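PDB 1F9V: kinesin-like protein KAR3 from Saccharomyces cerevisiae, which probably couples ATP hydrolysis in its kinesin motor domain to minus-end-directed movement along microtubules. Local coordinates for residues Ser21-Asn29 with Gln38-Gln46; Ile167-Ile178 with Lys297-Gly308. The protein carries 2 engineered substitutions. All coordinates share one frame; numbering follows the deposited sequence.

From the N terminus, the chain first closes contact 1, where Ser-21–Asn-29 turns back through only eight intervening residues to pair with Gln-38–Gln-46. This hairpin forms two strands of a small three-stranded antiparallel sheet, completed by strand 51-56. Contact 2 opens later and closes a much longer loop: 118 residues separate the hairpin of Ile-167–Ile-178 from the helical segment Lys-297–Gly-308. The two loops therefore follow in series and neither nest nor cross. The centres of contact 1 and contact 2 are about 39 Å apart, and the two lie on opposite sides of the chain's centre. Contact 1 builds a small peripheral lobe; contact 2 ties a surface hairpin to helix 297-306.

Contact 1: residues Ser21-Asn29 with Gln38-Gln46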
loop_
_atom_site.group_PDB
_atom_site.type_symbol
_atom_site.label_atom_id
_atom_site.label_comp_id
_atom_site.label_asym_id
_atom_site.label_seq_id
_atom_site.Cartn_x
_atom_site.Cartn_y
_atom_site.Cartn_z
ATOM N N SER A 21 -17.978 15.841 -12.610
ATOM C CA SER A 21 -18.579 14.515 -12.655
ATOM C C SER A 21 -19.832 14.556 -13.537
ATOM O O SER A 21 -20.824 13.868 -13.275
ATOM C CB SER A 21 -18.941 14.063 -11.239
ATOM O OG SER A 21 -19.466 12.751 -11.245
ATOM N N ASP A 22 -19.765 15.365 -14.589
ATOM C CA ASP A 22 -20.875 15.550 -15.525
ATOM C C ASP A 22 -21.339 14.299 -16.270
ATOM O O ASP A 22 -22.516 14.188 -16.621
ATOM C CB ASP A 22 -20.506 16.595 -16.581
ATOM C CG ASP A 22 -20.388 17.995 -16.017
ATOM O OD1 ASP A 22 -20.786 18.230 -14.855
ATOM O OD2 ASP A 22 -19.893 18.868 -16.758
ATOM N N THR A 23 -20.423 13.368 -16.527
ATOM C CA THR A 23 -20.774 12.176 -17.291
ATOM C C THR A 23 -20.639 10.834 -16.581
ATOM O O THR A 23 -20.544 9.792 -17.231
ATOM C CB THR A 23 -19.962 12.130 -18.599
ATOM O OG1 THR A 23 -18.568 12.277 -18.303
ATOM C CG2 THR A 23 -20.384 13.268 -19.523
ATOM N N SER A 24 -20.636 10.850 -15.255
ATOM C CA SER A 24 -20.543 9.610 -14.496
ATOM C C SER A 24 -21.041 9.830 -13.077
ATOM O O SER A 24 -21.204 10.969 -12.630
ATOM C CB SER A 24 -19.099 9.083 -14.468
ATOM O OG SER A 24 -18.205 10.035 -13.928
ATOM N N LEU A 25 -21.287 8.731 -12.377
ATOM C CA LEU A 25 -21.766 8.796 -11.013
ATOM C C LEU A 25 -21.084 7.752 -10.138
ATOM O O LEU A 25 -21.055 6.568 -10.462
ATOM C CB LEU A 25 -23.277 8.570 -10.979
ATOM C CG LEU A 25 -23.882 8.325 -9.599
ATOM C CD1 LEU A 25 -23.822 9.612 -8.790
ATOM C CD2 LEU A 25 -25.318 7.829 -9.738
ATOM N N ILE A 26 -20.528 8.207 -9.030
ATOM C CA ILE A 26 -19.895 7.303 -8.090
ATOM C C ILE A 26 -20.661 7.527 -6.806
ATOM O O ILE A 26 -20.624 8.615 -6.235
ATOM C CB ILE A 26 -18.405 7.642 -7.874
ATOM C CG1 ILE A 26 -17.612 7.299 -9.137
ATOM C CG2 ILE A 26 -17.861 6.853 -6.693
ATOM C CD1 ILE A 26 -16.190 7.826 -9.139
ATOM N N ASN A 27 -21.384 6.509 -6.368
ATOM C CA ASN A 27 -22.165 6.613 -5.150
ATOM C C ASN A 27 -21.648 5.653 -4.089
ATOM O O ASN A 27 -21.607 4.440 -4.303
ATOM C CB ASN A 27 -23.635 6.305 -5.444
ATOM C CG ASN A 27 -24.465 6.178 -4.178
ATOM O OD1 ASN A 27 -24.415 7.039 -3.299
ATOM N ND2 ASN A 27 -25.232 5.097 -4.078
ATOM N N VAL A 28 -21.265 6.195 -2.939
ATOM C CA VAL A 28 -20.762 5.372 -1.849
ATOM C C VAL A 28 -21.824 5.231 -0.769
ATOM O O VAL A 28 -22.353 6.227 -0.279
ATOM C CB VAL A 28 -19.497 5.991 -1.211
ATOM C CG1 VAL A 28 -19.025 5.124 -0.055
ATOM C CG2 VAL A 28 -18.401 6.145 -2.257
ATOM N N ASN A 29 -22.136 3.998 -0.397
ATOM C CA ASN A 29 -23.126 3.759 0.638
ATOM C C ASN A 29 -22.475 3.800 2.010
ATOM O O ASN A 29 -21.254 3.703 2.138
ATOM C CB ASN A 29 -23.796 2.405 0.417
ATOM C CG ASN A 29 -24.530 2.339 -0.903
ATOM O OD1 ASN A 29 -25.393 3.179 -1.190
ATOM N ND2 ASN A 29 -24.190 1.344 -1.722
ATOM N N GLN A 38 -18.603 -2.206 3.146
ATOM C CA GLN A 38 -19.166 -0.974 2.613
ATOM C C GLN A 38 -19.260 -1.134 1.103
ATOM O O GLN A 38 -18.349 -1.673 0.473
ATOM C CB GLN A 38 -18.271 0.218 2.957
ATOM C CG GLN A 38 -18.956 1.551 2.739
ATOM C CD GLN A 38 -18.228 2.686 3.405
ATOM O OE1 GLN A 38 -17.202 2.482 4.056
ATOM N NE2 GLN A 38 -18.754 3.896 3.252
ATOM N N SER A 39 -20.355 -0.661 0.516
ATOM C CA SER A 39 -20.539 -0.799 -0.919
ATOM C C SER A 39 -20.593 0.524 -1.665
ATOM O O SER A 39 -20.796 1.588 -1.079
ATOM C CB SER A 39 -21.815 -1.591 -1.208
ATOM O OG SER A 39 -22.941 -0.899 -0.707
ATOM N N MET A 40 -20.385 0.438 -2.975
ATOM C CA MET A 40 -20.420 1.603 -3.843
ATOM C C MET A 40 -20.906 1.181 -5.224
ATOM O O MET A 40 -20.841 0.001 -5.589
ATOM C CB MET A 40 -19.027 2.242 -3.937
ATOM C CG MET A 40 -17.985 1.381 -4.638
ATOM S SD MET A 40 -16.313 2.060 -4.501
ATOM C CE MET A 40 -16.418 3.433 -5.657
ATOM N N GLU A 41 -21.404 2.154 -5.982
ATOM C CA GLU A 41 -21.909 1.913 -7.328
ATOM C C GLU A 41 -21.329 2.946 -8.271
ATOM O O GLU A 41 -21.272 4.129 -7.949
ATOM C CB GLU A 41 -23.435 2.001 -7.357
ATOM C CG GLU A 41 -24.127 0.831 -6.693
ATOM C CD GLU A 41 -25.607 1.080 -6.480
ATOM O OE1 GLU A 41 -26.135 2.049 -7.066
ATOM O OE2 GLU A 41 -26.245 0.310 -5.728
ATOM N N VAL A 42 -20.891 2.486 -9.436
ATOM C CA VAL A 42 -20.307 3.366 -10.433
ATOM C C VAL A 42 -21.099 3.220 -11.719
ATOM O O VAL A 42 -21.323 2.109 -12.196
ATOM C CB VAL A 42 -18.820 3.001 -10.709
ATOM C CG1 VAL A 42 -18.252 3.892 -11.804
ATOM C CG2 VAL A 42 -18.005 3.143 -9.431
ATOM N N THR A 43 -21.517 4.347 -12.279
ATOM C CA THR A 43 -22.288 4.340 -13.513
ATOM C C THR A 43 -21.757 5.363 -14.511
ATOM O O THR A 43 -21.416 6.485 -14.138
ATOM C CB THR A 43 -23.763 4.672 -13.244
ATOM O OG1 THR A 43 -24.251 3.861 -12.173
ATOM C CG2 THR A 43 -24.594 4.414 -14.487
ATOM N N LYS A 44 -21.680 4.968 -15.778
ATOM C CA LYS A 44 -21.228 5.862 -16.837
ATOM C C LYS A 44 -22.492 6.375 -17.525
ATOM O O LYS A 44 -23.398 5.594 -17.821
ATOM C CB LYS A 44 -20.341 5.113 -17.836
ATOM C CG LYS A 44 -18.923 4.869 -17.319
ATOM C CD LYS A 44 -18.092 4.059 -18.310
ATOM C CE LYS A 44 -18.089 4.701 -19.694
ATOM N NZ LYS A 44 -16.769 5.282 -20.065
ATOM N N ILE A 45 -22.546 7.681 -17.771
ATOM C CA ILE A 45 -23.712 8.309 -18.388
ATOM C C ILE A 45 -24.107 7.732 -19.750
ATOM O O ILE A 45 -25.288 7.723 -20.098
ATOM C CB ILE A 45 -23.509 9.847 -18.513
ATOM C CG1 ILE A 45 -24.864 10.543 -18.644
ATOM C CG2 ILE A 45 -22.633 10.173 -19.706
ATOM C CD1 ILE A 45 -24.774 12.053 -18.683
ATOM N N GLN A 46 -23.134 7.242 -20.513
ATOM C CA GLN A 46 -23.409 6.674 -21.831
ATOM C C GLN A 46 -24.342 5.467 -21.770
ATOM O O GLN A 46 -24.966 5.109 -22.764
ATOM C CB GLN A 46 -22.102 6.267 -22.513
ATOM C CG GLN A 46 -21.501 4.980 -21.971
ATOM C CD GLN A 46 -20.206 4.600 -22.662
ATOM O OE1 GLN A 46 -19.976 3.430 -22.979
ATOM N NE2 GLN A 46 -19.350 5.590 -22.901
HETATM O O HOH W 1 -23.564 4.790 -9.660
#
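Gln-38 NE2 donates to Asn-29 O at 2.7 Å, the carbonyl oxygen lying close to the amide plane of Gln-38. This side chain leaves with CG anti to the backbone N (chi1 -166°) and stays extended, which carries its amide across to the partner strand; NE2 also comes within 3.5 Å of Val-28 CG1. Gln-38 OE1 accepts from the backbone of Ile-59. Asn-29 is gripped again through its own amide, ND2 donating to Ser-39 OG at 2.8 Å, while its backbone N bonds to Ser-39 O. CG sits beside the backbone N (chi1 -62°), turning the amide back toward Ser-39. With an alanine here, Ser-39 OG would probably lose its amide donor and be freer to turn, and this end would rest on the bonds to the residue's backbone N and O.

Along the antiparallel strands, Leu-25 with Thr-43 and Asn-27 with Glu-41 are hydrogen-bonded pairs; beyond the last bridge, Ile-45 N donates to Thr-23 O from above the carbonyl plane. Water 1 donates to Leu-25 O at 3.2 Å and is hydrogen-bonded to Thr-43 OG1 at 2.8 Å, a bridge on the face shared by Leu-25, Asn-27, Glu-41 and Thr-43. On the other face Ile-26 CG2 lies beside Met-40 CE at 3.9 Å, both side chains pointing the same way, and Ile-26 CG1 meets Val-42 CG2 at 4.2 Å. Here Val-42 packs on helix 325-338, Ile-26 and Val-28 on Ile-11, and Ser-24 OG and Lys-44 NZ bond to Ser-322 and Asn-326.

Thus apolar Ile-26, Val-28, Met-40 and Val-42 face the body of the motor domain, with Ser-24 and Lys-44 bonding to it at one end; the other face carries mainly polar groups and a bound water, and side-chain amides reinforce the end at Asn-29.

Contact 2: residues Ile167-Ile178 with Lys297-Gly308; sequences IRHDQETKTTTI and KLTYLLQYSLTG
Strand 167-170 runs at 24° to helix 297-306, and strand 175-178 returns beside it in a hairpin with a G1 bulge at Lys-174 and Thr-175. Tyr-304 enters this turn, CG beside its backbone N (chi1 -72°). Lys-174 CA lies over the centre of one face, 3.8 Å from the centroid, a CH-pi contact, and Lys-174 CE touches CD1. Lys-174 then bends past the ring and NZ donates to Thr-307 OG1 at 3.1 Å, a hydroxyl that itself donates to Gln-303 O.

His-169 is the second hub. Its edge meets the face of Tyr-300, centroids 4.5 Å apart and planes at 89°, while the Gln-303 amide stacks over one His-169 face and Ile-167 CG2 lies against the other. ND1 shares a hydrogen bond with Thr-176 OG1 at 2.7 Å, which helps set the ring's rotation. Water 4 links that hydroxyl to Leu-301 O and Tyr-304 N, where the helix is kinked. Beyond the rings, Ile-167 CD1 packs on Tyr-300 CD2, and Ile-178 CD1 on Leu-301 CD1 at 3.7 Å.

The aromatic cluster joins a small beta hairpin to a short helix, both features of the kinesin motor fold and probably part of its microtubule-binding surface.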
loop_
_atom_site.group_PDB
_atom_site.type_symbol
_atom_site.label_atom_id
_atom_site.label_comp_id
_atom_site.label_asym_id
_atom_site.label_seq_id
_atom_site.Cartn_x
_atom_site.Cartn_y
_atom_site.Cartn_z
ATOM N N ILE A 167 18.835 -9.385 -2.835
ATOM C CA ILE A 167 17.857 -9.750 -1.832
ATOM C C ILE A 167 18.365 -10.986 -1.087
ATOM O O ILE A 167 18.735 -11.987 -1.705
ATOM C CB ILE A 167 16.495 -10.074 -2.480
ATOM C CG1 ILE A 167 15.860 -8.788 -3.015
ATOM C CG2 ILE A 167 15.578 -10.737 -1.474
ATOM C CD1 ILE A 167 14.555 -9.016 -3.783
ATOM N N ARG A 168 18.381 -10.904 0.242
ATOM C CA ARG A 168 18.840 -12.002 1.082
ATOM C C ARG A 168 17.727 -12.474 1.992
ATOM O O ARG A 168 17.416 -11.829 2.992
ATOM C CB ARG A 168 20.027 -11.564 1.946
ATOM C CG ARG A 168 21.260 -11.175 1.167
ATOM C CD ARG A 168 22.305 -12.280 1.185
ATOM N NE ARG A 168 23.596 -11.794 0.703
ATOM C CZ ARG A 168 23.952 -11.758 -0.581
ATOM N NH1 ARG A 168 23.112 -12.183 -1.512
ATOM N NH2 ARG A 168 25.138 -11.278 -0.937
ATOM N N HIS A 169 17.119 -13.594 1.639
ATOM C CA HIS A 169 16.058 -14.163 2.447
ATOM C C HIS A 169 16.684 -15.123 3.456
ATOM O O HIS A 169 17.432 -16.030 3.077
ATOM C CB HIS A 169 15.076 -14.942 1.577
ATOM C CG HIS A 169 14.241 -14.089 0.680
ATOM N ND1 HIS A 169 13.505 -13.017 1.144
ATOM C CD2 HIS A 169 13.988 -14.173 -0.647
ATOM C CE1 HIS A 169 12.834 -12.479 0.139
ATOM N NE2 HIS A 169 13.110 -13.164 -0.958
ATOM N N ASP A 170 16.385 -14.912 4.733
ATOM C CA ASP A 170 16.874 -15.773 5.805
ATOM C C ASP A 170 15.713 -16.700 6.142
ATOM O O ASP A 170 14.829 -16.346 6.918
ATOM C CB ASP A 170 17.249 -14.937 7.031
ATOM C CG ASP A 170 17.976 -15.745 8.103
ATOM O OD1 ASP A 170 18.787 -15.147 8.842
ATOM O OD2 ASP A 170 17.741 -16.968 8.214
ATOM N N GLN A 171 15.717 -17.883 5.541
ATOM C CA GLN A 171 14.655 -18.860 5.751
ATOM C C GLN A 171 14.520 -19.263 7.216
ATOM O O GLN A 171 13.493 -19.796 7.630
ATOM C CB GLN A 171 14.908 -20.105 4.886
ATOM C CG GLN A 171 15.650 -19.822 3.573
ATOM C CD GLN A 171 17.163 -19.989 3.701
ATOM O OE1 GLN A 171 17.876 -19.059 4.091
ATOM N NE2 GLN A 171 17.654 -21.182 3.373
ATOM N N GLU A 172 15.560 -18.997 7.998
ATOM C CA GLU A 172 15.561 -19.338 9.414
ATOM C C GLU A 172 14.631 -18.428 10.203
ATOM O O GLU A 172 13.657 -18.887 10.803
ATOM C CB GLU A 172 16.987 -19.238 9.976
ATOM C CG GLU A 172 17.073 -18.762 11.423
ATOM C CD GLU A 172 17.339 -19.896 12.392
ATOM O OE1 GLU A 172 16.619 -19.999 13.411
ATOM O OE2 GLU A 172 18.269 -20.689 12.134
ATOM N N THR A 173 14.939 -17.136 10.193
ATOM C CA THR A 173 14.158 -16.148 10.919
ATOM C C THR A 173 12.995 -15.599 10.092
ATOM O O THR A 173 12.215 -14.775 10.576
ATOM C CB THR A 173 15.044 -14.977 11.334
ATOM O OG1 THR A 173 15.757 -14.501 10.189
ATOM C CG2 THR A 173 16.045 -15.415 12.383
ATOM N N LYS A 174 12.886 -16.065 8.851
ATOM C CA LYS A 174 11.841 -15.614 7.940
ATOM C C LYS A 174 11.888 -14.091 7.777
ATOM O O LYS A 174 10.857 -13.410 7.805
ATOM C CB LYS A 174 10.466 -16.059 8.444
ATOM C CG LYS A 174 10.071 -17.456 7.981
ATOM C CD LYS A 174 8.556 -17.589 7.853
ATOM C CE LYS A 174 8.114 -17.602 6.386
ATOM N NZ LYS A 174 6.794 -16.928 6.144
ATOM N N THR A 175 13.100 -13.566 7.617
ATOM C CA THR A 175 13.300 -12.140 7.424
ATOM C C THR A 175 14.088 -11.920 6.141
ATOM O O THR A 175 14.708 -12.844 5.606
ATOM C CB THR A 175 14.047 -11.485 8.607
ATOM O OG1 THR A 175 15.343 -12.080 8.753
ATOM C CG2 THR A 175 13.254 -11.661 9.889
ATOM N N THR A 176 14.060 -10.687 5.656
ATOM C CA THR A 176 14.715 -10.339 4.410
ATOM C C THR A 176 15.475 -9.036 4.534
ATOM O O THR A 176 15.011 -8.103 5.191
ATOM C CB THR A 176 13.656 -10.176 3.293
ATOM O OG1 THR A 176 12.898 -11.384 3.187
ATOM C CG2 THR A 176 14.309 -9.844 1.955
ATOM N N THR A 177 16.643 -8.980 3.904
ATOM C CA THR A 177 17.458 -7.776 3.897
ATOM C C THR A 177 17.949 -7.607 2.471
ATOM O O THR A 177 17.860 -8.536 1.664
ATOM C CB THR A 177 18.682 -7.885 4.845
ATOM O OG1 THR A 177 19.590 -8.878 4.357
ATOM C CG2 THR A 177 18.240 -8.262 6.243
ATOM N N ILE A 178 18.439 -6.416 2.158
ATOM C CA ILE A 178 18.953 -6.121 0.829
ATOM C C ILE A 178 20.363 -5.594 1.005
ATOM O O ILE A 178 20.586 -4.662 1.769
ATOM C CB ILE A 178 18.116 -5.038 0.108
ATOM C CG1 ILE A 178 16.626 -5.403 0.145
ATOM C CG2 ILE A 178 18.594 -4.889 -1.332
ATOM C CD1 ILE A 178 15.713 -4.207 -0.094
ATOM N N LYS A 297 9.989 -8.458 -8.738
ATOM C CA LYS A 297 10.917 -8.022 -7.707
ATOM C C LYS A 297 10.187 -7.651 -6.419
ATOM O O LYS A 297 10.604 -8.038 -5.334
ATOM C CB LYS A 297 11.733 -6.828 -8.214
ATOM C CG LYS A 297 12.872 -6.421 -7.306
ATOM C CD LYS A 297 13.904 -7.533 -7.185
ATOM C CE LYS A 297 15.086 -7.266 -8.085
ATOM N NZ LYS A 297 16.232 -8.163 -7.771
ATOM N N LEU A 298 9.085 -6.917 -6.539
ATOM C CA LEU A 298 8.329 -6.496 -5.364
ATOM C C LEU A 298 7.766 -7.643 -4.537
ATOM O O LEU A 298 7.911 -7.649 -3.318
ATOM C CB LEU A 298 7.176 -5.575 -5.773
ATOM C CG LEU A 298 6.318 -5.045 -4.613
ATOM C CD1 LEU A 298 7.113 -4.047 -3.779
ATOM C CD2 LEU A 298 5.058 -4.390 -5.182
ATOM N N THR A 299 7.112 -8.604 -5.186
ATOM C CA THR A 299 6.533 -9.721 -4.454
ATOM C C THR A 299 7.616 -10.640 -3.893
ATOM O O THR A 299 7.453 -11.216 -2.820
ATOM C CB THR A 299 5.544 -10.552 -5.331
ATOM O OG1 THR A 299 6.185 -10.966 -6.545
ATOM C CG2 THR A 299 4.308 -9.715 -5.676
ATOM N N TYR A 300 8.723 -10.770 -4.621
ATOM C CA TYR A 300 9.814 -11.616 -4.151
ATOM C C TYR A 300 10.440 -10.988 -2.909
ATOM O O TYR A 300 10.687 -11.662 -1.910
ATOM C CB TYR A 300 10.860 -11.776 -5.248
ATOM C CG TYR A 300 11.987 -12.692 -4.852
ATOM C CD1 TYR A 300 11.734 -13.980 -4.382
ATOM C CD2 TYR A 300 13.308 -12.259 -4.915
ATOM C CE1 TYR A 300 12.786 -14.819 -3.972
ATOM C CE2 TYR A 300 14.357 -13.082 -4.512
ATOM C CZ TYR A 300 14.089 -14.353 -4.043
ATOM O OH TYR A 300 15.130 -15.145 -3.613
ATOM N N LEU A 301 10.678 -9.685 -2.969
ATOM C CA LEU A 301 11.265 -8.973 -1.845
ATOM C C LEU A 301 10.397 -9.072 -0.594
ATOM O O LEU A 301 10.904 -9.257 0.514
ATOM C CB LEU A 301 11.449 -7.495 -2.198
ATOM C CG LEU A 301 11.807 -6.561 -1.032
ATOM C CD1 LEU A 301 13.230 -6.839 -0.584
ATOM C CD2 LEU A 301 11.673 -5.105 -1.453
ATOM N N LEU A 302 9.084 -8.969 -0.776
ATOM C CA LEU A 302 8.148 -8.971 0.348
ATOM C C LEU A 302 7.493 -10.284 0.745
ATOM O O LEU A 302 6.610 -10.293 1.598
ATOM C CB LEU A 302 7.037 -7.945 0.072
ATOM C CG LEU A 302 7.502 -6.519 -0.218
ATOM C CD1 LEU A 302 6.298 -5.646 -0.613
ATOM C CD2 LEU A 302 8.201 -5.959 1.023
ATOM N N GLN A 303 7.916 -11.393 0.155
ATOM C CA GLN A 303 7.301 -12.677 0.450
ATOM C C GLN A 303 7.085 -13.034 1.923
ATOM O O GLN A 303 6.034 -13.561 2.272
ATOM C CB GLN A 303 8.073 -13.801 -0.252
ATOM C CG GLN A 303 9.443 -14.092 0.328
ATOM C CD GLN A 303 10.146 -15.212 -0.417
ATOM O OE1 GLN A 303 11.112 -15.803 0.083
ATOM N NE2 GLN A 303 9.665 -15.511 -1.618
ATOM N N TYR A 304 8.060 -12.759 2.789
ATOM C CA TYR A 304 7.899 -13.088 4.205
ATOM C C TYR A 304 6.910 -12.162 4.931
ATOM O O TYR A 304 6.400 -12.507 5.998
ATOM C CB TYR A 304 9.254 -13.049 4.923
ATOM C CG TYR A 304 10.178 -14.190 4.563
ATOM C CD1 TYR A 304 9.673 -15.458 4.262
ATOM C CD2 TYR A 304 11.562 -14.004 4.526
ATOM C CE1 TYR A 304 10.528 -16.517 3.932
ATOM C CE2 TYR A 304 12.425 -15.053 4.200
ATOM C CZ TYR A 304 11.902 -16.305 3.903
ATOM O OH TYR A 304 12.750 -17.343 3.587
ATOM N N SER A 305 6.653 -10.989 4.355
ATOM C CA SER A 305 5.721 -10.036 4.952
ATOM C C SER A 305 4.334 -10.202 4.333
ATOM O O SER A 305 3.395 -9.486 4.684
ATOM C CB SER A 305 6.219 -8.599 4.748
ATOM O OG SER A 305 7.239 -8.271 5.681
ATOM N N LEU A 306 4.214 -11.159 3.416
ATOM C CA LEU A 306 2.949 -11.430 2.743
ATOM C C LEU A 306 2.405 -12.793 3.145
ATOM O O LEU A 306 1.253 -13.113 2.886
ATOM C CB LEU A 306 3.148 -11.396 1.226
ATOM C CG LEU A 306 3.363 -10.020 0.590
ATOM C CD1 LEU A 306 3.739 -10.166 -0.872
ATOM C CD2 LEU A 306 2.084 -9.201 0.726
ATOM N N THR A 307 3.242 -13.596 3.787
ATOM C CA THR A 307 2.841 -14.931 4.194
ATOM C C THR A 307 2.801 -15.087 5.700
ATOM O O THR A 307 3.105 -14.153 6.438
ATOM C CB THR A 307 3.790 -15.985 3.601
ATOM O OG1 THR A 307 5.145 -15.645 3.918
ATOM C CG2 THR A 307 3.632 -16.038 2.086
ATOM N N GLY A 308 2.433 -16.277 6.160
ATOM C CA GLY A 308 2.350 -16.510 7.588
ATOM C C GLY A 308 1.124 -15.802 8.140
ATOM O O GLY A 308 0.041 -15.851 7.546
HETATM O O HOH W 2 17.504 -13.899 -3.492
HETATM O O HOH W 3 6.305 -14.553 7.651
HETATM O O HOH W 4 10.308 -10.821 2.664
#